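Local coordinates for Aac(6')-Ih protein (Acinetobacter baumannii, PDB 4E8O) that probably transfers an acetyl group from acetyl coenzyme A to the 6'-amino group of aminoglycoside antibiotics, giving resistance to them, at residues B[24-35]-B[58-69]; B[36-44]-B[99-107]. All blocks are in the same frame, centred on the assembly; numbering follows the deposited sequence.

Contact 1 of 2, residues B[24-35]-B[58-69]; sequences IMPISESQLSDW and ITQAHRLQLLAY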
loop_
_atom_site.group_PDB
_atom_site.type_symbol
_atom_site.label_atom_id
_atom_site.label_comp_id
_atom_site.label_asym_id
_atom_site.label_seq_id
_atom_site.Cartn_x
_atom_site.Cartn_y
_atom_site.Cartn_z
ATOM N N ILE B 24 -23.916 14.334 -8.514
ATOM C CA ILE B 24 -22.952 13.780 -7.557
ATOM C C ILE B 24 -22.991 14.503 -6.210
ATOM O O ILE B 24 -22.999 15.735 -6.164
ATOM C CB ILE B 24 -21.516 13.873 -8.112
ATOM C CG1 ILE B 24 -21.422 13.173 -9.470
ATOM C CG2 ILE B 24 -20.521 13.266 -7.142
ATOM C CD1 ILE B 24 -20.063 13.299 -10.131
ATOM N N MET B 25 -23.009 13.740 -5.118
ATOM C CA MET B 25 -22.983 14.329 -3.782
ATOM C C MET B 25 -22.211 13.471 -2.788
ATOM O O MET B 25 -22.217 12.243 -2.883
ATOM C CB MET B 25 -24.404 14.556 -3.261
ATOM C CG MET B 25 -25.165 13.275 -2.936
ATOM S SD MET B 25 -26.857 13.603 -2.406
ATOM C CE MET B 25 -27.414 14.607 -3.773
ATOM N N PRO B 26 -21.534 14.121 -1.828
ATOM C CA PRO B 26 -20.945 13.370 -0.714
ATOM C C PRO B 26 -22.045 12.723 0.131
ATOM O O PRO B 26 -23.100 13.330 0.323
ATOM C CB PRO B 26 -20.186 14.444 0.081
ATOM C CG PRO B 26 -20.735 15.763 -0.390
ATOM C CD PRO B 26 -21.173 15.551 -1.802
ATOM N N ILE B 27 -21.797 11.506 0.612
ATOM C CA ILE B 27 -22.816 10.694 1.283
ATOM C C ILE B 27 -23.044 11.104 2.745
ATOM O O ILE B 27 -22.087 11.296 3.501
ATOM C CB ILE B 27 -22.446 9.182 1.218
ATOM C CG1 ILE B 27 -22.100 8.775 -0.219
ATOM C CG2 ILE B 27 -23.572 8.314 1.780
ATOM C CD1 ILE B 27 -21.558 7.354 -0.360
ATOM N N SER B 28 -24.313 11.222 3.135
ATOM C CA SER B 28 -24.687 11.537 4.517
ATOM C C SER B 28 -25.299 10.321 5.201
ATOM O O SER B 28 -25.613 9.334 4.540
ATOM C CB SER B 28 -25.677 12.701 4.553
ATOM O OG SER B 28 -26.876 12.387 3.861
ATOM N N GLU B 29 -25.472 10.389 6.520
ATOM C CA GLU B 29 -26.055 9.278 7.274
ATOM C C GLU B 29 -27.458 8.943 6.772
ATOM O O GLU B 29 -27.912 7.802 6.868
ATOM C CB GLU B 29 -26.096 9.612 8.768
ATOM C CG GLU B 29 -26.688 8.515 9.642
ATOM C CD GLU B 29 -26.896 8.963 11.072
ATOM O OE1 GLU B 29 -26.314 10.000 11.458
ATOM O OE2 GLU B 29 -27.644 8.283 11.807
ATOM N N SER B 30 -28.136 9.945 6.224
ATOM C CA SER B 30 -29.483 9.764 5.692
ATOM C C SER B 30 -29.509 8.861 4.456
ATOM O O SER B 30 -30.564 8.339 4.089
ATOM C CB SER B 30 -30.098 11.126 5.361
ATOM O OG SER B 30 -29.175 11.943 4.662
ATOM N N GLN B 31 -28.347 8.670 3.833
ATOM C CA GLN B 31 -28.237 7.939 2.571
ATOM C C GLN B 31 -27.462 6.625 2.697
ATOM O O GLN B 31 -26.951 6.109 1.705
ATOM C CB GLN B 31 -27.551 8.825 1.520
ATOM C CG GLN B 31 -28.273 10.129 1.201
ATOM C CD GLN B 31 -27.365 11.143 0.535
ATOM O OE1 GLN B 31 -26.204 11.290 0.909
ATOM N NE2 GLN B 31 -27.892 11.847 -0.461
ATOM N N LEU B 32 -27.377 6.087 3.910
ATOM C CA LEU B 32 -26.616 4.862 4.155
ATOM C C LEU B 32 -27.164 3.650 3.393
ATOM O O LEU B 32 -26.398 2.803 2.922
ATOM C CB LEU B 32 -26.555 4.567 5.657
ATOM C CG LEU B 32 -25.714 5.535 6.493
ATOM C CD1 LEU B 32 -25.990 5.358 7.975
ATOM C CD2 LEU B 32 -24.235 5.352 6.207
ATOM N N SER B 33 -28.485 3.575 3.269
ATOM C CA SER B 33 -29.133 2.478 2.551
ATOM C C SER B 33 -28.805 2.486 1.054
ATOM O O SER B 33 -28.493 1.439 0.477
ATOM C CB SER B 33 -30.645 2.522 2.766
ATOM O OG SER B 33 -31.296 1.564 1.958
ATOM N N ASP B 34 -28.867 3.660 0.427
ATOM C CA ASP B 34 -28.488 3.782 -0.983
ATOM C C ASP B 34 -27.019 3.421 -1.189
ATOM O O ASP B 34 -26.648 2.840 -2.211
ATOM C CB ASP B 34 -28.731 5.204 -1.489
ATOM C CG ASP B 34 -30.197 5.571 -1.531
ATOM O OD1 ASP B 34 -31.045 4.668 -1.724
ATOM O OD2 ASP B 34 -30.500 6.773 -1.377
ATOM N N TRP B 35 -26.190 3.788 -0.215
ATOM C CA TRP B 35 -24.756 3.520 -0.258
ATOM C C TRP B 35 -24.502 2.028 -0.102
ATOM O O TRP B 35 -23.699 1.449 -0.835
ATOM C CB TRP B 35 -24.048 4.300 0.855
ATOM C CG TRP B 35 -22.540 4.200 0.843
ATOM C CD1 TRP B 35 -21.754 3.670 -0.142
ATOM C CD2 TRP B 35 -21.646 4.643 1.874
ATOM N NE1 TRP B 35 -20.429 3.756 0.217
ATOM C CE2 TRP B 35 -20.337 4.351 1.448
ATOM C CE3 TRP B 35 -21.828 5.264 3.114
ATOM C CZ2 TRP B 35 -19.213 4.655 2.220
ATOM C CZ3 TRP B 35 -20.718 5.566 3.877
ATOM C CH2 TRP B 35 -19.424 5.261 3.429
ATOM N N ILE B 58 -17.607 8.215 7.224
ATOM C CA ILE B 58 -18.285 9.503 7.049
ATOM C C ILE B 58 -17.876 10.549 8.088
ATOM O O ILE B 58 -18.178 11.734 7.936
ATOM C CB ILE B 58 -19.832 9.360 7.015
ATOM C CG1 ILE B 58 -20.342 8.592 8.236
ATOM C CG2 ILE B 58 -20.289 8.677 5.732
ATOM C CD1 ILE B 58 -21.808 8.203 8.145
ATOM N N THR B 59 -17.191 10.110 9.142
ATOM C CA THR B 59 -16.676 11.024 10.162
ATOM C C THR B 59 -15.213 11.382 9.905
ATOM O O THR B 59 -14.636 12.205 10.621
ATOM C CB THR B 59 -16.765 10.419 11.577
ATOM O OG1 THR B 59 -15.819 9.349 11.699
ATOM C CG2 THR B 59 -18.164 9.895 11.855
ATOM N N GLN B 60 -14.614 10.762 8.891
ATOM C CA GLN B 60 -13.174 10.891 8.657
ATOM C C GLN B 60 -12.818 11.946 7.604
ATOM O O GLN B 60 -13.351 11.935 6.496
ATOM C CB GLN B 60 -12.568 9.525 8.292
ATOM C CG GLN B 60 -12.554 8.529 9.466
ATOM C CD GLN B 60 -12.162 7.114 9.059
ATOM O OE1 GLN B 60 -12.218 6.755 7.886
ATOM N NE2 GLN B 60 -11.767 6.306 10.036
ATOM N N ALA B 61 -11.909 12.849 7.964
ATOM C CA ALA B 61 -11.501 13.947 7.087
ATOM C C ALA B 61 -10.658 13.486 5.901
ATOM O O ALA B 61 -10.632 14.146 4.864
ATOM C CB ALA B 61 -10.755 15.009 7.889
ATOM N N HIS B 62 -9.964 12.362 6.061
ATOM C CA HIS B 62 -9.098 11.832 5.006
ATOM C C HIS B 62 -9.834 10.859 4.084
ATOM O O HIS B 62 -9.213 10.177 3.260
ATOM C CB HIS B 62 -7.882 11.137 5.619
ATOM C CG HIS B 62 -8.218 9.884 6.369
ATOM N ND1 HIS B 62 -8.788 9.894 7.625
ATOM C CD2 HIS B 62 -8.062 8.580 6.039
ATOM C CE1 HIS B 62 -8.968 8.650 8.036
ATOM N NE2 HIS B 62 -8.535 7.834 7.092
ATOM N N ARG B 63 -11.154 10.797 4.223
ATOM C CA ARG B 63 -11.967 9.904 3.406
ATOM C C ARG B 63 -13.039 10.662 2.636
ATOM O O ARG B 63 -13.627 11.625 3.147
ATOM C CB ARG B 63 -12.630 8.835 4.283
ATOM C CG ARG B 63 -11.654 7.915 5.001
ATOM C CD ARG B 63 -10.855 7.075 4.022
ATOM N NE ARG B 63 -11.719 6.328 3.111
ATOM C CZ ARG B 63 -11.644 5.014 2.907
ATOM N NH1 ARG B 63 -10.735 4.287 3.548
ATOM N NH2 ARG B 63 -12.477 4.427 2.061
ATOM N N LEU B 64 -13.293 10.228 1.405
ATOM C CA LEU B 64 -14.364 10.810 0.604
ATOM C C LEU B 64 -15.237 9.692 0.054
ATOM O O LEU B 64 -14.728 8.692 -0.468
ATOM C CB LEU B 64 -13.801 11.649 -0.551
ATOM C CG LEU B 64 -14.842 12.469 -1.325
ATOM C CD1 LEU B 64 -15.313 13.664 -0.506
ATOM C CD2 LEU B 64 -14.319 12.931 -2.678
ATOM N N GLN B 65 -16.549 9.854 0.180
ATOM C CA GLN B 65 -17.478 8.879 -0.373
ATOM C C GLN B 65 -18.618 9.602 -1.074
ATOM O O GLN B 65 -19.244 10.500 -0.501
ATOM C CB GLN B 65 -17.997 7.938 0.723
ATOM C CG GLN B 65 -18.352 8.628 2.038
ATOM C CD GLN B 65 -17.162 8.787 2.967
ATOM O OE1 GLN B 65 -16.277 7.928 3.020
ATOM N NE2 GLN B 65 -17.134 9.891 3.707
ATOM N N LEU B 66 -18.877 9.227 -2.323
ATOM C CA LEU B 66 -19.865 9.941 -3.126
ATOM C C LEU B 66 -20.935 9.002 -3.673
ATOM O O LEU B 66 -20.704 7.798 -3.813
ATOM C CB LEU B 66 -19.180 10.671 -4.287
ATOM C CG LEU B 66 -17.953 11.525 -3.972
ATOM C CD1 LEU B 66 -17.351 12.081 -5.247
ATOM C CD2 LEU B 66 -18.301 12.664 -3.036
ATOM N N LEU B 67 -22.108 9.564 -3.959
ATOM C CA LEU B 67 -23.162 8.866 -4.684
ATOM C C LEU B 67 -23.592 9.726 -5.866
ATOM O O LEU B 67 -23.561 10.958 -5.792
ATOM C CB LEU B 67 -24.371 8.604 -3.779
ATOM C CG LEU B 67 -24.347 7.381 -2.863
ATOM C CD1 LEU B 67 -25.383 7.504 -1.756
ATOM C CD2 LEU B 67 -24.586 6.115 -3.660
ATOM N N ALA B 68 -23.973 9.078 -6.959
ATOM C CA ALA B 68 -24.587 9.777 -8.081
ATOM C C ALA B 68 -26.054 9.372 -8.159
ATOM O O ALA B 68 -26.372 8.181 -8.142
ATOM C CB ALA B 68 -23.870 9.450 -9.381
ATOM N N TYR B 69 -26.942 10.359 -8.230
ATOM C CA TYR B 69 -28.376 10.096 -8.268
ATOM C C TYR B 69 -28.990 10.521 -9.599
ATOM O O TYR B 69 -28.428 11.350 -10.320
ATOM C CB TYR B 69 -29.089 10.836 -7.131
ATOM C CG TYR B 69 -28.907 10.235 -5.752
ATOM C CD1 TYR B 69 -29.853 9.366 -5.223
ATOM C CD2 TYR B 69 -27.806 10.556 -4.972
ATOM C CE1 TYR B 69 -29.701 8.828 -3.961
ATOM C CE2 TYR B 69 -27.645 10.022 -3.709
ATOM C CZ TYR B 69 -28.596 9.158 -3.212
ATOM O OH TYR B 69 -28.441 8.621 -1.956
HETATM O O HOH W 1 -19.579 11.840 3.290
#
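Asp-34 OD2 takes the hydroxyl proton of Tyr-69 at 2.8 Å from OH. The hydroxyl meets the anti side of the carboxylate, 20° out of its plane. Carboxylate and ring planes stand 72° apart. The Tyr-69 ring swings out to this carboxylate from the end of strand 63-69, and so ties the strand to the first turn of helix 32-42.

The Met-25 sulfur makes a Met-aromatic contact with the same ring, obliquely, with SD 3.9 Å from Tyr-69 CE2. Next to this contact, strand 24-26 pairs antiparallel with strand 63-69. Met-25 and Leu-67 form the hydrogen-bonded pair: Met-25 N to Leu-67 O and Leu-67 N to Met-25 O are both 2.9 Å. Just past the strand, Ile-27 N bonds to Gln-65 O.

Ile-27 then wedges between strand and helix. Its CG1 lies 3.7 Å from Leu-67 CG, crossing that side chain at about a right angle. Its CD1 lies over one face of the Trp-35 indole. Gln-65 CG stands between its backbone N and carbonyl carbon (chi1 42°), and this puts it 3.8 Å from Trp-35 CH2. One water joins Ile-27 O to Gln-65 NE2. Ile-58 CG2 packs 3.6 Å from Trp-35 CZ3.

This joins the outermost strand and first helix of the GNAT fold to the second strand. Trp-35 NE1 bonds Glu-80 of strand 75-84. Helix 47-57 packs on Leu-32 and Trp-35, while helix 113-127 lies against Ile-24 and Leu-66 on the other face of the sheet.

Contact 2 of 2, residues B[36-44]-B[99-107]; sequences LALRCLLWP and LEGIFVLPE
Phe-103 lays its ring against Leu-38 and Leu-41 of helix 32-42. This is helix-on-sheet packing in the GNAT fold. The 36-42 part of the helix runs across strand 99-104 at 105°, with the two axes 8.7 Å apart at their closest.

Leu-41 CB sits over one face of the ring, and its CD1 comes 3.5 Å from Phe-103 CZ. Leu-38 comes instead at the ring edge, close to the ring plane, with CD2 3.6 Å from Phe-103 CE2. The ring is thus held from two directions. CG of Phe-103 is anti to the backbone N (chi1 170°), and this extends the ring toward the helix. Leu-105 adds a looser apolar contact, CD2 to Leu-41 CD1 at 4.2 Å.

Further along, Leu-42 lies against the strand backbone, with CD1 3.6 Å from Ile-102 O. Its CD2 also lies over one face of the Trp-43 indole. That indole reaches the strand at Gly-101, which has no side chain to hold it off.

Glu-100 and Gly-101 both face Glu-80 of strand 75-84 and form a classic beta bulge. In GNAT enzymes a bulge in this strand splays it from the fifth strand, here 132-138, near the acetyl coenzyme A site; the same role is probable here. Glu-100 turns its carboxylate to Ser-82 and Arg-84. At the bulge, Trp-43 CZ2 lies 3.6 Å from Gly-101 CA and has Glu-100 O at the ring edge, near its plane, 3.2 Å away.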
loop_
_atom_site.group_PDB
_atom_site.type_symbol
_atom_site.label_atom_id
_atom_site.label_comp_id
_atom_site.label_asym_id
_atom_site.label_seq_id
_atom_site.Cartn_x
_atom_site.Cartn_y
_atom_site.Cartn_z
ATOM N N LEU B 36 -25.202 1.410 0.848
ATOM C CA LEU B 36 -25.061 -0.022 1.123
ATOM C C LEU B 36 -25.469 -0.874 -0.073
ATOM O O LEU B 36 -24.773 -1.828 -0.430
ATOM C CB LEU B 36 -25.901 -0.409 2.346
ATOM C CG LEU B 36 -25.952 -1.894 2.713
ATOM C CD1 LEU B 36 -24.580 -2.372 3.119
ATOM C CD2 LEU B 36 -26.955 -2.163 3.826
ATOM N N ALA B 37 -26.596 -0.524 -0.685
ATOM C CA ALA B 37 -27.131 -1.270 -1.820
ATOM C C ALA B 37 -26.149 -1.379 -2.987
ATOM O O ALA B 37 -26.077 -2.419 -3.642
ATOM C CB ALA B 37 -28.447 -0.652 -2.281
ATOM N N LEU B 38 -25.411 -0.305 -3.252
ATOM C CA LEU B 38 -24.396 -0.312 -4.301
ATOM C C LEU B 38 -23.088 -0.921 -3.807
ATOM O O LEU B 38 -22.411 -1.636 -4.548
ATOM C CB LEU B 38 -24.148 1.106 -4.824
ATOM C CG LEU B 38 -25.322 1.759 -5.551
ATOM C CD1 LEU B 38 -24.958 3.152 -6.019
ATOM C CD2 LEU B 38 -25.732 0.904 -6.728
ATOM N N ARG B 39 -22.743 -0.634 -2.553
ATOM C CA ARG B 39 -21.513 -1.134 -1.949
ATOM C C ARG B 39 -21.491 -2.655 -1.901
ATOM O O ARG B 39 -20.433 -3.268 -2.045
ATOM C CB ARG B 39 -21.355 -0.574 -0.530
ATOM C CG ARG B 39 -19.922 -0.481 -0.043
ATOM C CD ARG B 39 -19.845 0.252 1.290
ATOM N NE ARG B 39 -18.491 0.711 1.584
ATOM C CZ ARG B 39 -17.688 0.156 2.483
ATOM N NH1 ARG B 39 -18.097 -0.885 3.197
ATOM N NH2 ARG B 39 -16.469 0.646 2.675
ATOM N N CYS B 40 -22.655 -3.266 -1.699
ATOM C CA CYS B 40 -22.730 -4.724 -1.610
ATOM C C CYS B 40 -22.592 -5.387 -2.979
ATOM O O CYS B 40 -22.266 -6.573 -3.072
ATOM C CB CYS B 40 -24.024 -5.171 -0.920
ATOM S SG CYS B 40 -25.509 -5.136 -1.959
ATOM N N LEU B 41 -22.838 -4.620 -4.039
ATOM C CA LEU B 41 -22.627 -5.113 -5.398
ATOM C C LEU B 41 -21.137 -5.092 -5.711
ATOM O O LEU B 41 -20.610 -6.005 -6.350
ATOM C CB LEU B 41 -23.376 -4.253 -6.412
ATOM C CG LEU B 41 -24.871 -4.025 -6.204
ATOM C CD1 LEU B 41 -25.428 -3.261 -7.376
ATOM C CD2 LEU B 41 -25.614 -5.332 -6.032
ATOM N N LEU B 42 -20.464 -4.039 -5.254
ATOM C CA LEU B 42 -19.029 -3.891 -5.457
ATOM C C LEU B 42 -18.281 -4.898 -4.596
ATOM O O LEU B 42 -17.510 -5.715 -5.105
ATOM C CB LEU B 42 -18.587 -2.464 -5.113
ATOM C CG LEU B 42 -17.130 -2.076 -5.385
ATOM C CD1 LEU B 42 -16.769 -2.345 -6.836
ATOM C CD2 LEU B 42 -16.881 -0.612 -5.046
ATOM N N TRP B 43 -18.523 -4.838 -3.289
ATOM C CA TRP B 43 -17.893 -5.751 -2.347
ATOM C C TRP B 43 -18.949 -6.522 -1.564
ATOM O O TRP B 43 -19.391 -6.073 -0.506
ATOM C CB TRP B 43 -16.990 -4.983 -1.373
ATOM C CG TRP B 43 -15.968 -4.089 -2.030
ATOM C CD1 TRP B 43 -15.022 -4.451 -2.954
ATOM C CD2 TRP B 43 -15.772 -2.686 -1.785
ATOM N NE1 TRP B 43 -14.264 -3.355 -3.305
ATOM C CE2 TRP B 43 -14.702 -2.262 -2.600
ATOM C CE3 TRP B 43 -16.401 -1.751 -0.958
ATOM C CZ2 TRP B 43 -14.248 -0.940 -2.610
ATOM C CZ3 TRP B 43 -15.951 -0.439 -0.969
ATOM C CH2 TRP B 43 -14.885 -0.045 -1.789
ATOM N N PRO B 44 -19.368 -7.686 -2.087
ATOM C CA PRO B 44 -20.322 -8.531 -1.357
ATOM C C PRO B 44 -19.783 -8.933 0.015
ATOM O O PRO B 44 -18.734 -9.572 0.095
ATOM C CB PRO B 44 -20.447 -9.768 -2.255
ATOM C CG PRO B 44 -20.140 -9.265 -3.627
ATOM C CD PRO B 44 -19.080 -8.211 -3.435
ATOM N N LEU B 99 -7.864 5.707 -4.922
ATOM C CA LEU B 99 -9.202 5.230 -5.261
ATOM C C LEU B 99 -9.469 3.906 -4.564
ATOM O O LEU B 99 -8.852 2.888 -4.892
ATOM C CB LEU B 99 -9.353 5.059 -6.779
ATOM C CG LEU B 99 -10.770 4.746 -7.256
ATOM C CD1 LEU B 99 -11.675 5.911 -6.928
ATOM C CD2 LEU B 99 -10.814 4.437 -8.748
ATOM N N GLU B 100 -10.380 3.918 -3.596
ATOM C CA GLU B 100 -10.673 2.714 -2.838
ATOM C C GLU B 100 -11.694 1.864 -3.571
ATOM O O GLU B 100 -11.614 0.637 -3.547
ATOM C CB GLU B 100 -11.182 3.069 -1.442
ATOM C CG GLU B 100 -10.230 3.945 -0.637
ATOM C CD GLU B 100 -9.117 3.159 0.019
ATOM O OE1 GLU B 100 -9.137 1.915 -0.058
ATOM O OE2 GLU B 100 -8.217 3.786 0.622
ATOM N N GLY B 101 -12.650 2.514 -4.228
ATOM C CA GLY B 101 -13.680 1.786 -4.938
ATOM C C GLY B 101 -14.551 2.685 -5.782
ATOM O O GLY B 101 -14.867 3.812 -5.394
ATOM N N ILE B 102 -14.937 2.180 -6.945
ATOM C CA ILE B 102 -15.883 2.880 -7.791
ATOM C C ILE B 102 -16.827 1.848 -8.390
ATOM O O ILE B 102 -16.409 0.740 -8.740
ATOM C CB ILE B 102 -15.161 3.693 -8.887
ATOM C CG1 ILE B 102 -16.165 4.510 -9.707
ATOM C CG2 ILE B 102 -14.295 2.783 -9.756
ATOM C CD1 ILE B 102 -15.523 5.390 -10.761
ATOM N N PHE B 103 -18.105 2.191 -8.474
ATOM C CA PHE B 103 -19.073 1.289 -9.073
ATOM C C PHE B 103 -20.173 2.074 -9.752
ATOM O O PHE B 103 -20.801 2.929 -9.133
ATOM C CB PHE B 103 -19.685 0.362 -8.026
ATOM C CG PHE B 103 -20.849 -0.431 -8.540
ATOM C CD1 PHE B 103 -20.645 -1.557 -9.322
ATOM C CD2 PHE B 103 -22.148 -0.042 -8.255
ATOM C CE1 PHE B 103 -21.718 -2.285 -9.808
ATOM C CE2 PHE B 103 -23.221 -0.761 -8.733
ATOM C CZ PHE B 103 -23.008 -1.888 -9.511
ATOM N N VAL B 104 -20.400 1.780 -11.026
ATOM C CA VAL B 104 -21.498 2.367 -11.775
ATOM C C VAL B 104 -22.356 1.228 -12.308
ATOM O O VAL B 104 -21.822 0.229 -12.796
ATOM C CB VAL B 104 -20.983 3.204 -12.961
ATOM C CG1 VAL B 104 -22.140 3.883 -13.677
ATOM C CG2 VAL B 104 -19.971 4.238 -12.489
ATOM N N LEU B 105 -23.676 1.362 -12.193
ATOM C CA LEU B 105 -24.589 0.400 -12.807
ATOM C C LEU B 105 -24.354 0.379 -14.312
ATOM O O LEU B 105 -24.183 1.437 -14.921
ATOM C CB LEU B 105 -26.043 0.759 -12.495
ATOM C CG LEU B 105 -26.464 0.535 -11.043
ATOM C CD1 LEU B 105 -27.873 1.043 -10.791
ATOM C CD2 LEU B 105 -26.368 -0.935 -10.716
ATOM N N PRO B 106 -24.334 -0.825 -14.915
ATOM C CA PRO B 106 -23.978 -1.017 -16.328
ATOM C C PRO B 106 -24.708 -0.071 -17.278
ATOM O O PRO B 106 -24.075 0.477 -18.179
ATOM C CB PRO B 106 -24.406 -2.460 -16.597
ATOM C CG PRO B 106 -24.271 -3.136 -15.279
ATOM C CD PRO B 106 -24.685 -2.101 -14.261
ATOM N N GLU B 107 -26.009 0.123 -17.070
ATOM C CA GLU B 107 -26.813 1.005 -17.916
ATOM C C GLU B 107 -26.306 2.456 -17.944
ATOM O O GLU B 107 -26.683 3.232 -18.826
ATOM C CB GLU B 107 -28.285 0.973 -17.472
ATOM C CG GLU B 107 -28.984 -0.387 -17.619
ATOM C CD GLU B 107 -28.628 -1.376 -16.516
ATOM O OE1 GLU B 107 -28.243 -0.937 -15.411
ATOM O OE2 GLU B 107 -28.740 -2.599 -16.753
#

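From the N terminus, the chain runs through strand 23-26 into helix 32-42, which serves both contacts. Segment 24-35 opens contact 1, and 36-44 follows directly to open contact 2. After helix 47-57 the chain returns through 58-69 and closes contact 1. It then passes through strand 75-84, and 99-107 closes contact 2. The two loops cross, because their segments alternate. Contact 1 fixes the edge strand and the start of the helix to strand 63-69. Contact 2 sets the rest of the helix against strand 96-104, two strands further across the sheet. They touch, for example, where Leu-67 CD2 packs on Leu-38 CD1, at 3.8 Å.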